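GCN5-related N-acetyltransferase (Sphaerobacter thermophilus, PDB 3TT2) probably acts as an acyltransferase of the GCN5-related family, moving an acyl group onto an acceptor that is not established. Local coordinates at residues V77-Y82 and E109-D114; A121-T126 and I321-T326; V125-Y130 and K315-G320; V150-V155 and K307-L312. All blocks are in the same frame, centred on the assembly; numbering follows the deposited sequence.

Contact 1. Residues V77-Y82 and E109-D114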
# COMPACT_ATOMS: atom_id res chain seq x y z
N VAL A 77 -9.43 6.76 -6.17
CA VAL A 77 -9.19 7.30 -4.82
C VAL A 77 -9.42 6.27 -3.74
O VAL A 77 -10.34 5.46 -3.82
CB VAL A 77 -10.10 8.51 -4.49
CG1 VAL A 77 -9.78 9.72 -5.36
CG2 VAL A 77 -11.56 8.15 -4.61
N LEU A 78 -8.57 6.31 -2.72
CA LEU A 78 -8.87 5.64 -1.45
C LEU A 78 -9.31 6.67 -0.41
O LEU A 78 -8.70 7.73 -0.28
CB LEU A 78 -7.66 4.86 -0.95
CG LEU A 78 -7.58 3.49 -1.62
CD1 LEU A 78 -6.25 2.80 -1.34
CD2 LEU A 78 -8.74 2.66 -1.13
N ASN A 79 -10.39 6.37 0.31
CA ASN A 79 -10.98 7.32 1.24
C ASN A 79 -10.97 6.79 2.67
O ASN A 79 -11.53 5.74 2.94
CB ASN A 79 -12.41 7.63 0.82
CG ASN A 79 -13.23 8.24 1.93
OD1 ASN A 79 -12.73 9.03 2.71
ND2 ASN A 79 -14.51 7.87 2.00
N ARG A 80 -10.31 7.50 3.58
CA ARG A 80 -10.35 7.13 4.99
C ARG A 80 -11.17 8.14 5.80
O ARG A 80 -10.72 9.26 6.02
CB ARG A 80 -8.92 7.07 5.55
CG ARG A 80 -8.83 6.85 7.07
CD ARG A 80 -7.39 6.91 7.59
NE ARG A 80 -6.52 5.95 6.93
CZ ARG A 80 -5.19 5.94 7.04
NH1 ARG A 80 -4.47 5.02 6.39
NH2 ARG A 80 -4.57 6.85 7.79
N ARG A 81 -12.37 7.73 6.21
CA ARG A 81 -13.25 8.48 7.14
C ARG A 81 -13.52 9.90 6.66
O ARG A 81 -13.90 10.76 7.44
CB ARG A 81 -12.63 8.58 8.54
CG ARG A 81 -12.59 7.31 9.37
CD ARG A 81 -11.17 7.05 9.83
NE ARG A 81 -11.07 6.61 11.22
CZ ARG A 81 -9.97 6.70 11.95
NH1 ARG A 81 -8.86 7.23 11.43
NH2 ARG A 81 -9.95 6.28 13.21
N TYR A 82 -13.31 10.13 5.37
CA TYR A 82 -13.40 11.45 4.73
C TYR A 82 -12.47 12.49 5.36
O TYR A 82 -12.68 13.69 5.18
CB TYR A 82 -14.84 11.97 4.80
CG TYR A 82 -15.85 11.04 4.19
CD1 TYR A 82 -16.02 10.98 2.82
CD2 TYR A 82 -16.65 10.22 4.98
CE1 TYR A 82 -16.94 10.14 2.25
CE2 TYR A 82 -17.58 9.37 4.41
CZ TYR A 82 -17.72 9.33 3.04
OH TYR A 82 -18.65 8.49 2.45
N GLU A 109 -9.02 16.65 -5.43
CA GLU A 109 -9.27 17.68 -4.43
C GLU A 109 -10.75 18.00 -4.37
O GLU A 109 -11.32 18.12 -3.29
CB GLU A 109 -8.48 18.96 -4.76
CG GLU A 109 -6.98 18.82 -4.64
CD GLU A 109 -6.26 20.15 -4.68
OE1 GLU A 109 -6.92 21.17 -4.96
OE2 GLU A 109 -5.04 20.18 -4.43
N GLU A 110 -11.38 18.14 -5.52
CA GLU A 110 -12.79 18.43 -5.55
C GLU A 110 -13.56 17.22 -5.05
O GLU A 110 -14.67 17.35 -4.57
CB GLU A 110 -13.26 18.86 -6.94
CG GLU A 110 -13.57 17.71 -7.88
CD GLU A 110 -14.67 18.03 -8.90
OE1 GLU A 110 -15.18 19.17 -8.89
OE2 GLU A 110 -15.02 17.13 -9.69
N TRP A 111 -12.97 16.03 -5.16
CA TRP A 111 -13.66 14.82 -4.72
C TRP A 111 -13.95 14.91 -3.23
O TRP A 111 -15.10 14.77 -2.82
CB TRP A 111 -12.85 13.56 -5.01
CG TRP A 111 -13.62 12.28 -4.77
CD1 TRP A 111 -14.30 11.55 -5.70
CD2 TRP A 111 -13.80 11.59 -3.52
NE1 TRP A 111 -14.88 10.45 -5.12
CE2 TRP A 111 -14.60 10.45 -3.78
CE3 TRP A 111 -13.37 11.82 -2.21
CZ2 TRP A 111 -14.98 9.56 -2.78
CZ3 TRP A 111 -13.76 10.92 -1.21
CH2 TRP A 111 -14.54 9.81 -1.51
N ILE A 112 -12.91 15.14 -2.43
CA ILE A 112 -13.08 15.24 -0.98
C ILE A 112 -13.85 16.49 -0.55
O ILE A 112 -14.62 16.44 0.39
CB ILE A 112 -11.74 15.16 -0.21
CG1 ILE A 112 -12.02 15.04 1.29
CG2 ILE A 112 -10.89 16.39 -0.45
CD1 ILE A 112 -13.01 13.94 1.63
N GLN A 113 -13.66 17.60 -1.24
CA GLN A 113 -14.36 18.82 -0.92
C GLN A 113 -15.88 18.69 -1.02
O GLN A 113 -16.63 19.26 -0.22
CB GLN A 113 -13.88 19.93 -1.83
CG GLN A 113 -12.49 20.42 -1.50
CD GLN A 113 -12.01 21.45 -2.48
OE1 GLN A 113 -12.37 21.40 -3.67
NE2 GLN A 113 -11.23 22.41 -2.00
N ASP A 114 -16.33 17.94 -2.01
CA ASP A 114 -17.75 17.72 -2.25
C ASP A 114 -18.37 16.81 -1.22
O ASP A 114 -19.59 16.82 -1.04
CB ASP A 114 -17.96 17.07 -3.63
CG ASP A 114 -17.69 18.02 -4.77
OD1 ASP A 114 -17.40 19.19 -4.48
OD2 ASP A 114 -17.77 17.62 -5.95
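Val-77 lays its CG2 methyl over one face of the Trp-111 indole, and this is the tight part of the contact. The methyl carbon Val-77 CG2 stands 4.1 Å from the centroid of the Trp-111 five-membered ring, 19° off the ring normal, as a CH-pi contact. Trp-111 CG is anti to the backbone N (chi1 -171°), which starts the indole toward the strand. At the other end of the indole, Asn-79 CB approaches Trp-111 CH2 at 3.8 Å. The two side chains cross at about a right angle. Trp-111 is also tied at NE1 to the backbone oxygen of Gln-59. An alanine in place of Trp-111 would probably open a gap under Val-77 and leave the Gln-59 oxygen without this donor. The contact sets helix 100-115 against strand 71-80, the helix-on-sheet packing of the GNAT fold. The Tyr-82 ring packs more loosely. Its CE1 comes only to 4.5 Å from Trp-111 CH2, and the tyrosine is partly exposed. Ile-112 CD1 touches the turn backbone more closely, 3.6 Å from Tyr-82 O. An Asx motif holds the turn: Tyr-82 N donates to Asn-79 OD1 at 2.9 Å, on a lone pair.

Contact 2. Residues A121-T126 and I321-T326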
# COMPACT_ATOMS: atom_id res chain seq x y z
N ALA A 121 -16.60 18.09 12.01
CA ALA A 121 -16.36 19.44 11.51
C ALA A 121 -15.02 20.00 11.98
O ALA A 121 -14.43 20.85 11.31
CB ALA A 121 -17.51 20.37 11.84
N GLU A 122 -14.53 19.52 13.12
CA GLU A 122 -13.26 20.00 13.66
C GLU A 122 -12.04 19.33 13.01
O GLU A 122 -10.93 19.85 13.05
CB GLU A 122 -13.22 19.84 15.18
CG GLU A 122 -13.06 18.39 15.65
CD GLU A 122 -14.34 17.57 15.53
OE1 GLU A 122 -15.38 18.15 15.14
OE2 GLU A 122 -14.30 16.36 15.83
N ALA A 123 -12.27 18.16 12.40
CA ALA A 123 -11.23 17.37 11.74
C ALA A 123 -10.56 18.09 10.57
O ALA A 123 -11.25 18.63 9.70
CB ALA A 123 -11.81 16.05 11.25
N GLN A 124 -9.23 18.06 10.55
CA GLN A 124 -8.49 18.53 9.39
C GLN A 124 -8.66 17.53 8.27
O GLN A 124 -8.81 16.34 8.50
CB GLN A 124 -7.01 18.71 9.70
CG GLN A 124 -6.19 17.46 9.59
CD GLN A 124 -4.72 17.75 9.32
OE1 GLN A 124 -4.34 18.87 8.97
NE2 GLN A 124 -3.88 16.72 9.46
N VAL A 125 -8.63 18.03 7.04
CA VAL A 125 -8.90 17.20 5.88
C VAL A 125 -7.71 17.27 4.95
O VAL A 125 -7.31 18.37 4.55
CB VAL A 125 -10.15 17.69 5.15
CG1 VAL A 125 -10.33 16.94 3.85
CG2 VAL A 125 -11.38 17.58 6.06
N THR A 126 -7.11 16.13 4.62
CA THR A 126 -5.96 16.09 3.73
C THR A 126 -6.20 15.25 2.48
O THR A 126 -7.01 14.33 2.49
CB THR A 126 -4.66 15.59 4.43
OG1 THR A 126 -4.79 14.21 4.83
CG2 THR A 126 -4.33 16.44 5.66
N ILE A 321 -7.99 19.42 13.70
CA ILE A 321 -7.22 18.46 14.48
C ILE A 321 -7.02 17.20 13.66
O ILE A 321 -7.82 16.92 12.78
CB ILE A 321 -7.91 18.15 15.83
CG1 ILE A 321 -9.06 17.15 15.63
CG2 ILE A 321 -8.41 19.46 16.50
CD1 ILE A 321 -9.74 16.74 16.90
N ASP A 322 -5.98 16.42 13.94
CA ASP A 322 -5.68 15.33 13.03
C ASP A 322 -6.41 14.11 13.52
O ASP A 322 -6.09 13.51 14.54
CB ASP A 322 -4.17 15.07 12.95
CG ASP A 322 -3.83 13.76 12.26
OD1 ASP A 322 -4.68 13.23 11.51
OD2 ASP A 322 -2.71 13.25 12.46
N LEU A 323 -7.42 13.74 12.74
CA LEU A 323 -8.22 12.58 13.07
C LEU A 323 -7.89 11.30 12.30
O LEU A 323 -8.48 10.26 12.55
CB LEU A 323 -9.70 12.92 12.96
CG LEU A 323 -10.15 13.91 14.04
CD1 LEU A 323 -11.67 14.01 14.15
CD2 LEU A 323 -9.52 13.51 15.37
N SER A 324 -6.94 11.37 11.38
CA SER A 324 -6.65 10.23 10.52
C SER A 324 -6.16 9.04 11.32
O SER A 324 -6.36 7.89 10.92
CB SER A 324 -5.63 10.60 9.45
OG SER A 324 -4.35 10.85 10.01
N THR A 325 -5.48 9.33 12.42
CA THR A 325 -4.90 8.31 13.28
C THR A 325 -5.73 7.93 14.54
O THR A 325 -5.35 7.04 15.30
CB THR A 325 -3.48 8.75 13.70
OG1 THR A 325 -3.55 9.98 14.44
CG2 THR A 325 -2.59 8.95 12.47
N THR A 326 -6.88 8.58 14.75
CA THR A 326 -7.66 8.35 15.98
C THR A 326 -9.03 7.72 15.75
O THR A 326 -9.52 6.94 16.58
CB THR A 326 -7.82 9.65 16.85
OG1 THR A 326 -8.81 10.51 16.28
CG2 THR A 326 -6.49 10.39 16.99
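The backbones of Ala-123 and Ile-321 pair in a single beta bridge between two chain pieces with little regular structure. Two backbone bonds make it. Ile-321 N donates to Glu-122 O at 3.0 Å, and Gln-124 N donates to Ile-321 O at 2.9 Å. The second is nearly straight, with 175° at the hydrogen.

The side chains fill in around the bridge. Leu-323 has CG anti to its carbonyl carbon (chi1 -68°), and its CD1 branch meets Ala-123 CB at 3.5 Å. The same methyl, Leu-323 CD1, lies 3.9 Å from Glu-122 OE2, where the two side chains cross at about a right angle. Glu-122 CG sits between the backbone N and the carbonyl carbon (chi1 73°), and the chain then bends at chi2. Its aliphatic part is what touches Ile-321, with Glu-122 CG 3.9 Å from Ile-321 CD1. Gln-124 contributes its CG, 3.6 Å from Ile-321 O.

Asp-322 turns to its own segment. Its OD1 takes Ser-324 OG on the syn lone pair. It also takes Ser-324 N, out of the plane on the anti side, and this bond makes an Asx turn. A type I turn from Leu-323 to Thr-326 follows.

The contact lies at the surface. Residues 121-126 lead into strand 125-132, residues 321-326 follow strand 305-316, and Leu-323 also touches Pro-120 in the loop after helix 100-115.

Contact 3. Residues V125-Y130 and K315-G320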
# COMPACT_ATOMS: atom_id res chain seq x y z
N VAL A 125 -8.63 18.03 7.04
CA VAL A 125 -8.90 17.20 5.88
C VAL A 125 -7.71 17.27 4.95
O VAL A 125 -7.31 18.37 4.55
CB VAL A 125 -10.15 17.69 5.15
CG1 VAL A 125 -10.33 16.94 3.85
CG2 VAL A 125 -11.38 17.58 6.06
N THR A 126 -7.11 16.13 4.62
CA THR A 126 -5.96 16.09 3.73
C THR A 126 -6.20 15.25 2.48
O THR A 126 -7.01 14.33 2.49
CB THR A 126 -4.66 15.59 4.43
OG1 THR A 126 -4.79 14.21 4.83
CG2 THR A 126 -4.33 16.44 5.66
N VAL A 127 -5.49 15.61 1.41
CA VAL A 127 -5.38 14.77 0.21
C VAL A 127 -3.92 14.41 0.03
O VAL A 127 -3.03 15.24 0.29
CB VAL A 127 -5.80 15.51 -1.06
CG1 VAL A 127 -5.59 14.63 -2.27
CG2 VAL A 127 -7.24 15.96 -0.97
N GLN A 128 -3.65 13.18 -0.40
CA GLN A 128 -2.28 12.75 -0.55
C GLN A 128 -2.04 11.86 -1.77
O GLN A 128 -2.92 11.11 -2.21
CB GLN A 128 -1.81 12.05 0.71
CG GLN A 128 -2.45 10.71 0.96
CD GLN A 128 -2.06 10.15 2.31
OE1 GLN A 128 -1.71 10.91 3.22
NE2 GLN A 128 -2.11 8.84 2.45
N HIS A 129 -0.82 11.98 -2.31
CA HIS A 129 -0.38 11.25 -3.48
C HIS A 129 0.89 10.49 -3.15
O HIS A 129 1.73 10.98 -2.40
CB HIS A 129 -0.04 12.22 -4.61
CG HIS A 129 -1.23 12.82 -5.28
ND1 HIS A 129 -1.66 12.41 -6.53
CD2 HIS A 129 -2.07 13.81 -4.90
CE1 HIS A 129 -2.72 13.12 -6.88
NE2 HIS A 129 -2.99 13.98 -5.91
N TYR A 130 1.04 9.30 -3.71
CA TYR A 130 2.31 8.61 -3.58
C TYR A 130 3.05 8.70 -4.90
O TYR A 130 2.63 8.11 -5.90
CB TYR A 130 2.09 7.15 -3.24
CG TYR A 130 1.32 6.91 -1.97
CD1 TYR A 130 1.97 6.60 -0.79
CD2 TYR A 130 -0.06 6.97 -1.96
CE1 TYR A 130 1.27 6.36 0.39
CE2 TYR A 130 -0.78 6.73 -0.79
CZ TYR A 130 -0.10 6.43 0.38
OH TYR A 130 -0.79 6.19 1.55
N LYS A 315 -1.30 17.43 1.09
CA LYS A 315 -1.76 18.82 1.15
C LYS A 315 -2.96 18.93 2.08
O LYS A 315 -3.79 18.03 2.11
CB LYS A 315 -2.15 19.31 -0.24
CG LYS A 315 -2.55 20.77 -0.33
CD LYS A 315 -3.25 21.01 -1.64
CE LYS A 315 -3.43 22.49 -1.92
NZ LYS A 315 -3.97 22.69 -3.30
N GLU A 316 -3.05 20.02 2.83
CA GLU A 316 -4.18 20.17 3.74
C GLU A 316 -5.32 20.93 3.09
O GLU A 316 -5.20 22.12 2.82
CB GLU A 316 -3.75 20.88 5.02
CG GLU A 316 -4.91 21.18 5.97
CD GLU A 316 -4.54 22.15 7.09
OE1 GLU A 316 -4.77 23.38 6.92
OE2 GLU A 316 -4.03 21.69 8.13
N ILE A 317 -6.44 20.23 2.87
CA ILE A 317 -7.63 20.81 2.25
C ILE A 317 -8.44 21.67 3.24
O ILE A 317 -8.93 22.74 2.88
CB ILE A 317 -8.53 19.73 1.66
CG1 ILE A 317 -7.80 18.99 0.54
CG2 ILE A 317 -9.82 20.34 1.14
CD1 ILE A 317 -7.26 19.86 -0.56
N ARG A 318 -8.58 21.19 4.47
CA ARG A 318 -9.20 22.00 5.51
C ARG A 318 -8.43 21.87 6.81
O ARG A 318 -8.04 20.78 7.18
CB ARG A 318 -10.64 21.56 5.73
CG ARG A 318 -11.47 22.47 6.60
CD ARG A 318 -12.83 21.84 6.87
NE ARG A 318 -12.71 20.64 7.69
CZ ARG A 318 -13.74 19.88 8.06
NH1 ARG A 318 -14.97 20.21 7.67
NH2 ARG A 318 -13.54 18.81 8.81
N PRO A 319 -8.26 22.98 7.54
CA PRO A 319 -7.54 22.94 8.82
C PRO A 319 -8.36 22.31 9.95
O PRO A 319 -9.59 22.27 9.89
CB PRO A 319 -7.27 24.42 9.13
CG PRO A 319 -8.30 25.17 8.33
CD PRO A 319 -8.54 24.36 7.10
N GLY A 320 -7.66 21.80 10.95
CA GLY A 320 -8.31 21.16 12.08
C GLY A 320 -7.42 20.14 12.74
O GLY A 320 -6.25 19.99 12.40
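Val-125 faces both Ile-317 and Arg-318 across an antiparallel strand pair, which is a classic beta bulge. Val-125 O accepts two bonds there, from Ile-317 N at 2.7 Å and from Arg-318 N at 3.1 Å. Val-125 N returns a bond to Arg-318 O at 2.8 Å. Beyond the bulge, Val-127 and Lys-315 form a regular hydrogen-bonded pair, with Val-127 N bonded to Lys-315 O at 3.0 Å and Lys-315 N bonded to Val-127 O at 2.9 Å. Thr-126 and Glu-316 lie between as a non-hydrogen-bonded pair.

The side chains of the two valines take separate partners. Val-125 CG2 stands over one face of the Arg-318 guanidinium, 3.7 Å from Arg-318 NH2. The arginine chain is extended to CD and then bends at chi3 (66°), which places NE 3.7 Å from Val-125 CG2. Val-127 CG2 packs against Ile-317 CG1.

The next shell surrounds these groups. Arg-318 NH2 bonds to the backbone oxygen of Pro-120 and probably to that of Ala-123, consistent with the guanidinium being kept beside the valine. Helix 100-115 covers the apolar side through Ile-112, which touches Val-125, Val-127 and Ile-317. Strand 84-91 bonds to the other edge of 125-130. The last strand of the chain thus lies between strands 125-132 and 148-159. Lys-315 is anti at every torsion, and NZ at its end forms a salt bridge with Glu-109 OE2.

Contact 4. Residues V150-V155 and K307-L312. With SO4 (sulfate ion), chain G.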
# COMPACT_ATOMS: atom_id res chain seq x y z
N VAL A 150 6.26 14.27 2.87
CA VAL A 150 5.93 13.88 4.23
C VAL A 150 6.86 12.76 4.67
O VAL A 150 7.59 12.87 5.64
CB VAL A 150 4.46 13.45 4.33
CG1 VAL A 150 4.18 12.80 5.65
CG2 VAL A 150 3.57 14.63 4.11
N ARG A 151 6.80 11.65 3.95
CA ARG A 151 7.54 10.45 4.30
C ARG A 151 7.99 9.67 3.06
O ARG A 151 7.42 9.82 1.97
CB ARG A 151 6.62 9.59 5.16
CG ARG A 151 7.31 8.68 6.14
CD ARG A 151 6.32 8.25 7.21
NE ARG A 151 6.87 7.27 8.14
CZ ARG A 151 7.62 7.59 9.18
NH1 ARG A 151 8.09 6.63 9.98
NH2 ARG A 151 7.91 8.86 9.42
N ASP A 152 9.01 8.83 3.22
CA ASP A 152 9.41 7.89 2.18
C ASP A 152 8.69 6.57 2.40
O ASP A 152 8.55 6.11 3.54
CB ASP A 152 10.92 7.63 2.24
CG ASP A 152 11.74 8.75 1.65
OD1 ASP A 152 11.16 9.71 1.09
OD2 ASP A 152 12.98 8.65 1.73
N ILE A 153 8.25 5.95 1.31
CA ILE A 153 7.69 4.61 1.39
C ILE A 153 8.55 3.70 0.52
O ILE A 153 8.73 3.95 -0.68
CB ILE A 153 6.24 4.52 0.91
CG1 ILE A 153 5.27 5.07 1.95
CG2 ILE A 153 5.86 3.08 0.69
CD1 ILE A 153 5.19 6.56 2.02
N TRP A 154 9.08 2.64 1.12
CA TRP A 154 9.92 1.73 0.38
C TRP A 154 9.21 0.43 0.11
O TRP A 154 8.68 -0.21 1.03
CB TRP A 154 11.19 1.45 1.15
CG TRP A 154 12.01 2.65 1.48
CD1 TRP A 154 11.86 3.46 2.55
CD2 TRP A 154 13.12 3.16 0.74
NE1 TRP A 154 12.81 4.44 2.54
CE2 TRP A 154 13.60 4.28 1.43
CE3 TRP A 154 13.75 2.77 -0.45
CZ2 TRP A 154 14.68 5.03 0.99
CZ3 TRP A 154 14.83 3.52 -0.89
CH2 TRP A 154 15.28 4.64 -0.17
N VAL A 155 9.20 0.02 -1.15
CA VAL A 155 8.72 -1.31 -1.51
C VAL A 155 9.89 -2.28 -1.60
O VAL A 155 10.72 -2.17 -2.50
CB VAL A 155 7.98 -1.29 -2.83
CG1 VAL A 155 7.28 -2.59 -3.04
CG2 VAL A 155 6.97 -0.14 -2.84
N LYS A 307 12.78 -2.51 -4.41
CA LYS A 307 12.08 -2.51 -5.69
C LYS A 307 11.94 -1.06 -6.14
O LYS A 307 12.62 -0.62 -7.06
CB LYS A 307 10.71 -3.18 -5.58
CG LYS A 307 10.04 -3.35 -6.89
CD LYS A 307 8.80 -4.20 -6.78
CE LYS A 307 8.23 -4.53 -8.16
NZ LYS A 307 6.76 -4.80 -8.09
N HIS A 308 11.07 -0.31 -5.48
CA HIS A 308 10.97 1.13 -5.75
C HIS A 308 10.70 1.94 -4.48
O HIS A 308 10.37 1.39 -3.43
CB HIS A 308 10.02 1.49 -6.90
CG HIS A 308 8.86 0.56 -7.07
ND1 HIS A 308 8.67 -0.17 -8.23
CD2 HIS A 308 7.80 0.29 -6.28
CE1 HIS A 308 7.57 -0.89 -8.11
NE2 HIS A 308 7.01 -0.62 -6.95
N ARG A 309 10.90 3.25 -4.58
CA ARG A 309 10.76 4.17 -3.48
C ARG A 309 9.72 5.21 -3.84
O ARG A 309 9.79 5.84 -4.90
CB ARG A 309 12.10 4.88 -3.25
CG ARG A 309 12.04 6.07 -2.30
CD ARG A 309 13.40 6.71 -2.22
NE ARG A 309 13.41 8.05 -1.66
CZ ARG A 309 14.02 9.07 -2.24
NH1 ARG A 309 14.64 8.89 -3.40
NH2 ARG A 309 14.01 10.27 -1.66
N TYR A 310 8.74 5.41 -2.97
CA TYR A 310 7.78 6.47 -3.22
C TYR A 310 7.96 7.56 -2.17
O TYR A 310 8.38 7.29 -1.05
CB TYR A 310 6.35 5.94 -3.17
CG TYR A 310 5.97 4.97 -4.26
CD1 TYR A 310 5.26 5.39 -5.38
CD2 TYR A 310 6.29 3.64 -4.15
CE1 TYR A 310 4.89 4.49 -6.37
CE2 TYR A 310 5.93 2.74 -5.14
CZ TYR A 310 5.23 3.17 -6.24
OH TYR A 310 4.88 2.25 -7.21
N VAL A 311 7.67 8.79 -2.56
CA VAL A 311 7.62 9.89 -1.62
C VAL A 311 6.17 10.28 -1.46
O VAL A 311 5.49 10.63 -2.43
CB VAL A 311 8.40 11.11 -2.10
CG1 VAL A 311 8.31 12.24 -1.06
CG2 VAL A 311 9.83 10.74 -2.35
N LEU A 312 5.68 10.22 -0.23
CA LEU A 312 4.31 10.58 0.02
C LEU A 312 4.15 12.10 0.07
O LEU A 312 4.75 12.80 0.89
CB LEU A 312 3.83 9.92 1.31
CG LEU A 312 2.48 10.33 1.89
CD1 LEU A 312 1.43 10.40 0.82
CD2 LEU A 312 2.07 9.31 2.91
S SO4 G . 13.36 4.66 -7.33
O1 SO4 G . 14.04 4.68 -6.03
O2 SO4 G . 13.57 3.36 -7.98
O3 SO4 G . 11.93 4.88 -7.13
O4 SO4 G . 13.89 5.73 -8.17
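Ile-153, Leu-312, Val-155 and Tyr-310 form the apolar centre of this antiparallel strand pair. It joins strand 148-159 of the first GNAT half to strand 305-316 of the second, consistent with an exchange of strands between the halves. Ile-153 CD1 meets Leu-312 CB at 3.7 Å. Val-155 CG2 lies 3.8 Å from Tyr-310 CE2, at the edge of the phenol ring and near its plane. Between them the backbones of Ile-153 and Tyr-310 exchange two nearly straight bonds, Ile-153 N to Tyr-310 O and Tyr-310 N to Ile-153 O, both 2.7 Å.

Trp-154 and Arg-309 lie on the other face, side by side and pointing the same way. Arg-309 CG is anti to the backbone N (chi1 169°) and the chain stays extended to NE. Arg-309 CD stands over the Trp-154 ring, 3.8 Å from the six-membered centroid, as a CH-pi contact. Further out, Arg-309 NE makes a weak salt-bridge bond of 3.5 Å to Asp-152 OD2. The carboxylate and guanidinium planes are 73° apart. Asp-152 OD2 also accepts from the backbone N of Arg-292. An alanine at Arg-309 would probably lose the CD packing on the Trp-154 ring and leave Asp-152 without its charged mate across the strands. On the side of the strand away from 150-155, a sulfate ion, probably from the crystallisation liquor, takes a bond on its O3 from Arg-309 N at 3.2 Å.

In the fold
Contact 1 is buried and contact 3 partly so, while contacts 2 and 4 lie at the surface. Contact 3 takes in the end of strand 305-316, and contact 2 the tail after it; they share Val-125 and Thr-126. Contact 4 uses an earlier part of that strand, which therefore pairs with 125-132 on one side and 148-159 on the other. Contact 1 has no hydrogen bond between its segments and relies on apolar and aromatic packing, whereas the other three are built on backbone bonds. Contacts 1 and 3 adjoin, their centres 9 Å apart. Contact 4 touches neither contact 1 nor contact 2, with nearest atoms about 9 and 8 Å away.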